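PDB 1QV9: F420-dependent methylenetetrahydromethanopterin dehydrogenase from Methanopyrus kandleri, which catalyses the reversible, coenzyme F420-dependent reduction of methenyl-tetrahydromethanopterin to methylene-tetrahydromethanopterin, a step of methanogenesis from carbon dioxide. Local coordinates for residues K82-L87 with L103-E108; A138-D143 with S236-M241. All coordinates share one frame; numbering follows the deposited sequence.

Overall arrangement
The chain combines an alpha/beta domain, built on a parallel sheet, with a helix bundle, and each domain holds one contact. Interaction 1 joins helix 78-88 to the start of helix 106-111 in the alpha/beta domain. Interaction 2 joins helices 134-150 and 227-257 in the bundle. They share no element, and their centres lie 28 Å apart. The first is small: a buried arginine lies against a valine and reaches an exposed glutamate in a salt bridge. The second buries more surface, 296 against 130 Å², through aromatic rings and a selenomethionine, with one bridging water. No other subunit touches interaction 1, whereas two neighbouring subunits reach the helices of interaction 2.

Interaction 1: K82-L87 with L103-E108; sequences KAREML and LKVKDE
Helix 82-87 and segment 103-108 come no nearer than 9.3 Å between the CA atoms of Arg84 and Glu108, so a long side chain spans the gap. In the alpha/beta domain, both helices follow strands of the parallel sheet: helix 78-88 comes after strand 67-71, and helix 106-111 after strand 94-99. Arg84 carries the contact. Its chain bends at chi3 (-69°) and brings the guanidinium over Val105, the N-cap residue of helix 106-111. Val105 CG2 sits 3.9 Å above the guanidinium plane of Arg84, over its centre. Val105 CG1 lies 3.7 Å from Arg84 NH1.

Glu108 comes to the edge of the same group and forms a salt bridge. The two flat groups are turned 45° apart. Arg84 NH1 gives Glu108 OE1 only a weak bond. The strongest polar partner of Arg84 is the carbonyl O of Pro75, hydrogen-bonded to NE; NH2 also hydrogen-bonds to OE1 of Gln112. Together these bonds probably fix the rotation of the group. The stronger link to Glu108 is the 3.1 Å bond from Arg84 NH2 to Glu108 OE1, where OE1 lies in the guanidinium plane but is met from above its own carboxylate plane.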
loop_
_atom_site.group_PDB
_atom_site.type_symbol
_atom_site.label_atom_id
_atom_site.label_comp_id
_atom_site.label_asym_id
_atom_site.label_seq_id
_atom_site.Cartn_x
_atom_site.Cartn_y
_atom_site.Cartn_z
ATOM N N LYS A 82 -18.244 -41.328 6.221
ATOM C CA LYS A 82 -19.548 -41.902 5.971
ATOM C C LYS A 82 -19.992 -41.579 4.530
ATOM O O LYS A 82 -20.526 -42.435 3.835
ATOM C CB LYS A 82 -20.542 -41.354 7.000
ATOM C CG LYS A 82 -21.938 -41.946 6.920
ATOM C CD LYS A 82 -21.953 -43.480 7.044
ATOM C CE LYS A 82 -23.389 -44.004 7.136
ATOM N NZ LYS A 82 -23.443 -45.496 7.180
ATOM N N ALA A 83 -19.771 -40.343 4.083
ATOM C CA ALA A 83 -20.128 -40.001 2.717
ATOM C C ALA A 83 -19.318 -40.873 1.746
ATOM O O ALA A 83 -19.854 -41.294 0.708
ATOM C CB ALA A 83 -19.819 -38.541 2.423
ATOM N N ARG A 84 -18.034 -41.070 2.044
ATOM C CA ARG A 84 -17.196 -41.891 1.171
ATOM C C ARG A 84 -17.741 -43.298 1.081
ATOM O O ARG A 84 -17.874 -43.826 -0.002
ATOM C CB ARG A 84 -15.742 -41.879 1.639
ATOM C CG ARG A 84 -15.050 -40.551 1.357
ATOM C CD ARG A 84 -13.559 -40.621 1.604
ATOM N NE ARG A 84 -13.217 -40.772 3.017
ATOM C CZ ARG A 84 -12.647 -41.856 3.528
ATOM N NH1 ARG A 84 -12.375 -41.899 4.828
ATOM N NH2 ARG A 84 -12.348 -42.893 2.740
ATOM N N GLU A 85 -18.114 -43.888 2.213
ATOM C CA GLU A 85 -18.679 -45.236 2.191
ATOM C C GLU A 85 -19.946 -45.311 1.336
ATOM O O GLU A 85 -20.104 -46.199 0.488
ATOM C CB GLU A 85 -19.056 -45.676 3.586
ATOM C CG GLU A 85 -17.934 -45.891 4.536
ATOM C CD GLU A 85 -18.454 -46.455 5.858
ATOM O OE1 GLU A 85 -19.214 -47.458 5.819
ATOM O OE2 GLU A 85 -18.108 -45.897 6.925
HETATM N N MSE A 86 -20.857 -44.371 1.570
HETATM C CA MSE A 86 -22.107 -44.343 0.833
HETATM C C MSE A 86 -21.926 -44.135 -0.662
HETATM O O MSE A 86 -22.575 -44.801 -1.456
HETATM C CB MSE A 86 -23.024 -43.269 1.431
HETATM C CG MSE A 86 -23.235 -43.454 2.939
HETATM SE SE MSE A 86 -24.213 -41.996 3.766
HETATM C CE MSE A 86 -25.947 -42.213 2.854
ATOM N N LEU A 87 -21.057 -43.204 -1.052
ATOM C CA LEU A 87 -20.828 -42.950 -2.461
ATOM C C LEU A 87 -20.095 -44.103 -3.124
ATOM O O LEU A 87 -20.372 -44.432 -4.283
ATOM C CB LEU A 87 -20.053 -41.633 -2.648
ATOM C CG LEU A 87 -20.919 -40.428 -2.242
ATOM C CD1 LEU A 87 -20.063 -39.163 -2.246
ATOM C CD2 LEU A 87 -22.123 -40.282 -3.185
ATOM N N LEU A 103 -5.153 -36.527 2.743
ATOM C CA LEU A 103 -4.031 -37.363 2.276
ATOM C C LEU A 103 -3.971 -38.673 3.031
ATOM O O LEU A 103 -3.530 -39.690 2.491
ATOM C CB LEU A 103 -2.701 -36.629 2.432
ATOM C CG LEU A 103 -2.523 -35.537 1.381
ATOM C CD1 LEU A 103 -1.355 -34.629 1.787
ATOM C CD2 LEU A 103 -2.298 -36.164 0.013
ATOM N N LYS A 104 -4.391 -38.630 4.287
ATOM C CA LYS A 104 -4.414 -39.824 5.140
ATOM C C LYS A 104 -5.276 -40.961 4.578
ATOM O O LYS A 104 -5.026 -42.136 4.871
ATOM C CB LYS A 104 -4.943 -39.455 6.527
ATOM C CG LYS A 104 -3.997 -38.588 7.347
ATOM C CD LYS A 104 -4.657 -38.070 8.615
ATOM C CE LYS A 104 -5.633 -36.933 8.292
ATOM N NZ LYS A 104 -6.501 -36.597 9.428
ATOM N N VAL A 105 -6.297 -40.639 3.787
ATOM C CA VAL A 105 -7.170 -41.678 3.247
ATOM C C VAL A 105 -7.139 -41.805 1.727
ATOM O O VAL A 105 -8.068 -42.295 1.095
ATOM C CB VAL A 105 -8.633 -41.505 3.763
ATOM C CG1 VAL A 105 -8.673 -41.746 5.254
ATOM C CG2 VAL A 105 -9.152 -40.077 3.478
ATOM N N LYS A 106 -6.034 -41.374 1.141
ATOM C CA LYS A 106 -5.865 -41.455 -0.285
ATOM C C LYS A 106 -5.979 -42.924 -0.726
ATOM O O LYS A 106 -6.663 -43.241 -1.703
ATOM C CB LYS A 106 -4.481 -40.891 -0.650
ATOM C CG LYS A 106 -4.302 -40.547 -2.103
ATOM C CD LYS A 106 -2.951 -39.838 -2.359
ATOM C CE LYS A 106 -1.794 -40.832 -2.453
ATOM N NZ LYS A 106 -1.995 -41.904 -3.478
ATOM N N ASP A 107 -5.291 -43.815 -0.015
ATOM C CA ASP A 107 -5.345 -45.219 -0.415
ATOM C C ASP A 107 -6.764 -45.771 -0.272
ATOM O O ASP A 107 -7.229 -46.505 -1.139
ATOM C CB ASP A 107 -4.351 -46.062 0.407
ATOM C CG ASP A 107 -2.903 -45.797 0.022
ATOM O OD1 ASP A 107 -2.641 -45.410 -1.138
ATOM O OD2 ASP A 107 -2.026 -45.991 0.882
ATOM N N GLU A 108 -7.449 -45.409 0.816
ATOM C CA GLU A 108 -8.828 -45.845 1.020
ATOM C C GLU A 108 -9.698 -45.383 -0.130
ATOM O O GLU A 108 -10.507 -46.140 -0.643
ATOM C CB GLU A 108 -9.430 -45.266 2.309
ATOM C CG GLU A 108 -9.078 -45.980 3.583
ATOM C CD GLU A 108 -9.887 -45.474 4.787
ATOM O OE1 GLU A 108 -11.068 -45.055 4.618
ATOM O OE2 GLU A 108 -9.337 -45.514 5.912
#

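Interaction 2: A138-D143 with S236-M241; sequences AIYNAD and SAHEMM
Tyr140 of helix 138-143 packs against His238 and Met241 of helix 236-241. This is a helix-helix contact in the helix bundle. The two short segments run in the same general direction, with axes 9.8 Å apart at closest approach and an angle of 36° between them. Tyr140 CG stands anti to the backbone N (chi1 178°), which carries the ring across to the other helix. There Tyr140 CD1 lies over the centre of one face of the His238 ring, 3.4 Å above its plane. The rings meet obliquely, with their planes 41° apart.

Met241, a selenomethionine, takes the outer part of the tyrosine. Its chain, bent at chi2 and chi3, stays on one side of the Tyr140 ring, opposite His238, so the tyrosine lies between the two. The SE atom of Met241 is 5.4 Å from the Tyr140 ring centroid, an oblique Met-aromatic contact. Met241 CE makes a close approach of 3.1 Å to Tyr140 OH, which is not a bond. On the Met241 side of the ring, Asp143 CB packs on Met241 CG at 3.9 Å.

Further out, the hydroxyl of Tyr140 is hydrogen-bonded to the carbonyl O of Ala123, which anchors the far end of the ring. Phe131 meets His238 edge-to-face, and Val213 of helix 197-223 also touches Tyr140. On the same helix as His238, Glu239 forms salt bridges with Lys256 and Lys202 of two neighbouring subunits. Between the two segments one water donates to both sides, at 2.8 Å to Asp143 OD2 and at 3.0 Å to the backbone O of His238.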
loop_
_atom_site.group_PDB
_atom_site.type_symbol
_atom_site.label_atom_id
_atom_site.label_comp_id
_atom_site.label_asym_id
_atom_site.label_seq_id
_atom_site.Cartn_x
_atom_site.Cartn_y
_atom_site.Cartn_z
ATOM N N ALA A 138 -16.315 -14.898 7.401
ATOM C CA ALA A 138 -16.514 -14.414 6.008
ATOM C C ALA A 138 -15.274 -13.682 5.495
ATOM O O ALA A 138 -14.901 -13.844 4.311
ATOM C CB ALA A 138 -17.754 -13.497 5.915
ATOM N N ILE A 139 -14.605 -12.893 6.346
ATOM C CA ILE A 139 -13.396 -12.186 5.936
ATOM C C ILE A 139 -12.317 -13.199 5.569
ATOM O O ILE A 139 -11.633 -13.076 4.563
ATOM C CB ILE A 139 -12.905 -11.254 7.050
ATOM C CG1 ILE A 139 -13.942 -10.134 7.209
ATOM C CG2 ILE A 139 -11.501 -10.734 6.749
ATOM C CD1 ILE A 139 -13.621 -9.186 8.352
ATOM N N TYR A 140 -12.147 -14.234 6.388
ATOM C CA TYR A 140 -11.150 -15.244 6.063
ATOM C C TYR A 140 -11.466 -15.940 4.746
ATOM O O TYR A 140 -10.570 -16.144 3.931
ATOM C CB TYR A 140 -11.121 -16.310 7.191
ATOM C CG TYR A 140 -10.157 -17.446 6.959
ATOM C CD1 TYR A 140 -8.865 -17.369 7.459
ATOM C CD2 TYR A 140 -10.542 -18.587 6.240
ATOM C CE1 TYR A 140 -7.943 -18.436 7.263
ATOM C CE2 TYR A 140 -9.633 -19.647 6.022
ATOM C CZ TYR A 140 -8.346 -19.558 6.550
ATOM O OH TYR A 140 -7.479 -20.628 6.369
ATOM N N ASN A 141 -12.729 -16.325 4.586
ATOM C CA ASN A 141 -13.105 -16.985 3.333
ATOM C C ASN A 141 -12.889 -16.058 2.138
ATOM O O ASN A 141 -12.562 -16.556 1.052
ATOM C CB ASN A 141 -14.516 -17.513 3.387
ATOM C CG ASN A 141 -14.550 -18.844 4.083
ATOM O OD1 ASN A 141 -14.813 -18.933 5.284
ATOM N ND2 ASN A 141 -14.216 -19.891 3.340
ATOM N N ALA A 142 -13.093 -14.758 2.310
ATOM C CA ALA A 142 -12.828 -13.815 1.196
ATOM C C ALA A 142 -11.345 -13.856 0.831
ATOM O O ALA A 142 -10.981 -13.871 -0.337
ATOM C CB ALA A 142 -13.231 -12.373 1.601
ATOM N N ASP A 143 -10.459 -13.869 1.837
ATOM C CA ASP A 143 -9.051 -13.915 1.557
ATOM C C ASP A 143 -8.655 -15.238 0.914
ATOM O O ASP A 143 -7.864 -15.239 -0.055
ATOM C CB ASP A 143 -8.246 -13.684 2.846
ATOM C CG ASP A 143 -8.235 -12.220 3.263
ATOM O OD1 ASP A 143 -8.391 -11.320 2.392
ATOM O OD2 ASP A 143 -8.059 -11.955 4.477
ATOM N N SER A 236 -3.325 -15.091 14.519
ATOM C CA SER A 236 -2.144 -14.960 13.682
ATOM C C SER A 236 -2.309 -15.734 12.362
ATOM O O SER A 236 -1.779 -15.311 11.341
ATOM C CB SER A 236 -0.876 -15.398 14.449
ATOM O OG SER A 236 -0.767 -16.797 14.499
ATOM N N ALA A 237 -3.063 -16.828 12.387
ATOM C CA ALA A 237 -3.317 -17.632 11.192
ATOM C C ALA A 237 -4.104 -16.762 10.188
ATOM O O ALA A 237 -3.817 -16.789 8.969
ATOM C CB ALA A 237 -4.114 -18.857 11.563
ATOM N N HIS A 238 -5.052 -15.998 10.707
ATOM C CA HIS A 238 -5.872 -15.155 9.811
ATOM C C HIS A 238 -5.041 -13.992 9.259
ATOM O O HIS A 238 -5.237 -13.574 8.095
ATOM C CB HIS A 238 -7.096 -14.673 10.558
ATOM C CG HIS A 238 -8.219 -15.672 10.613
ATOM N ND1 HIS A 238 -8.046 -17.009 10.929
ATOM C CD2 HIS A 238 -9.554 -15.504 10.457
ATOM C CE1 HIS A 238 -9.227 -17.610 10.966
ATOM N NE2 HIS A 238 -10.153 -16.713 10.690
ATOM N N GLU A 239 -4.127 -13.421 10.047
ATOM C CA GLU A 239 -3.255 -12.370 9.515
ATOM C C GLU A 239 -2.391 -12.956 8.385
ATOM O O GLU A 239 -2.106 -12.262 7.405
ATOM C CB GLU A 239 -2.342 -11.746 10.591
ATOM C CG GLU A 239 -3.099 -11.052 11.728
ATOM C CD GLU A 239 -3.789 -9.738 11.336
ATOM O OE1 GLU A 239 -4.710 -9.329 12.086
ATOM O OE2 GLU A 239 -3.383 -9.118 10.308
HETATM N N MSE A 240 -1.945 -14.207 8.512
HETATM C CA MSE A 240 -1.147 -14.845 7.450
HETATM C C MSE A 240 -1.966 -14.931 6.165
HETATM O O MSE A 240 -1.433 -14.616 5.087
HETATM C CB MSE A 240 -0.737 -16.249 7.872
HETATM C CG MSE A 240 0.248 -16.181 8.993
HETATM SE SE MSE A 240 0.537 -17.991 9.767
HETATM C CE MSE A 240 1.428 -18.791 8.247
HETATM N N MSE A 241 -3.208 -15.372 6.297
HETATM C CA MSE A 241 -4.063 -15.555 5.114
HETATM C C MSE A 241 -4.341 -14.215 4.426
HETATM O O MSE A 241 -4.404 -14.166 3.181
HETATM C CB MSE A 241 -5.357 -16.262 5.479
HETATM C CG MSE A 241 -6.205 -16.630 4.264
HETATM SE SE MSE A 241 -5.349 -17.912 3.013
HETATM C CE MSE A 241 -5.592 -19.534 4.102
HETATM O O HOH W 1 -7.930 -13.372 6.845
#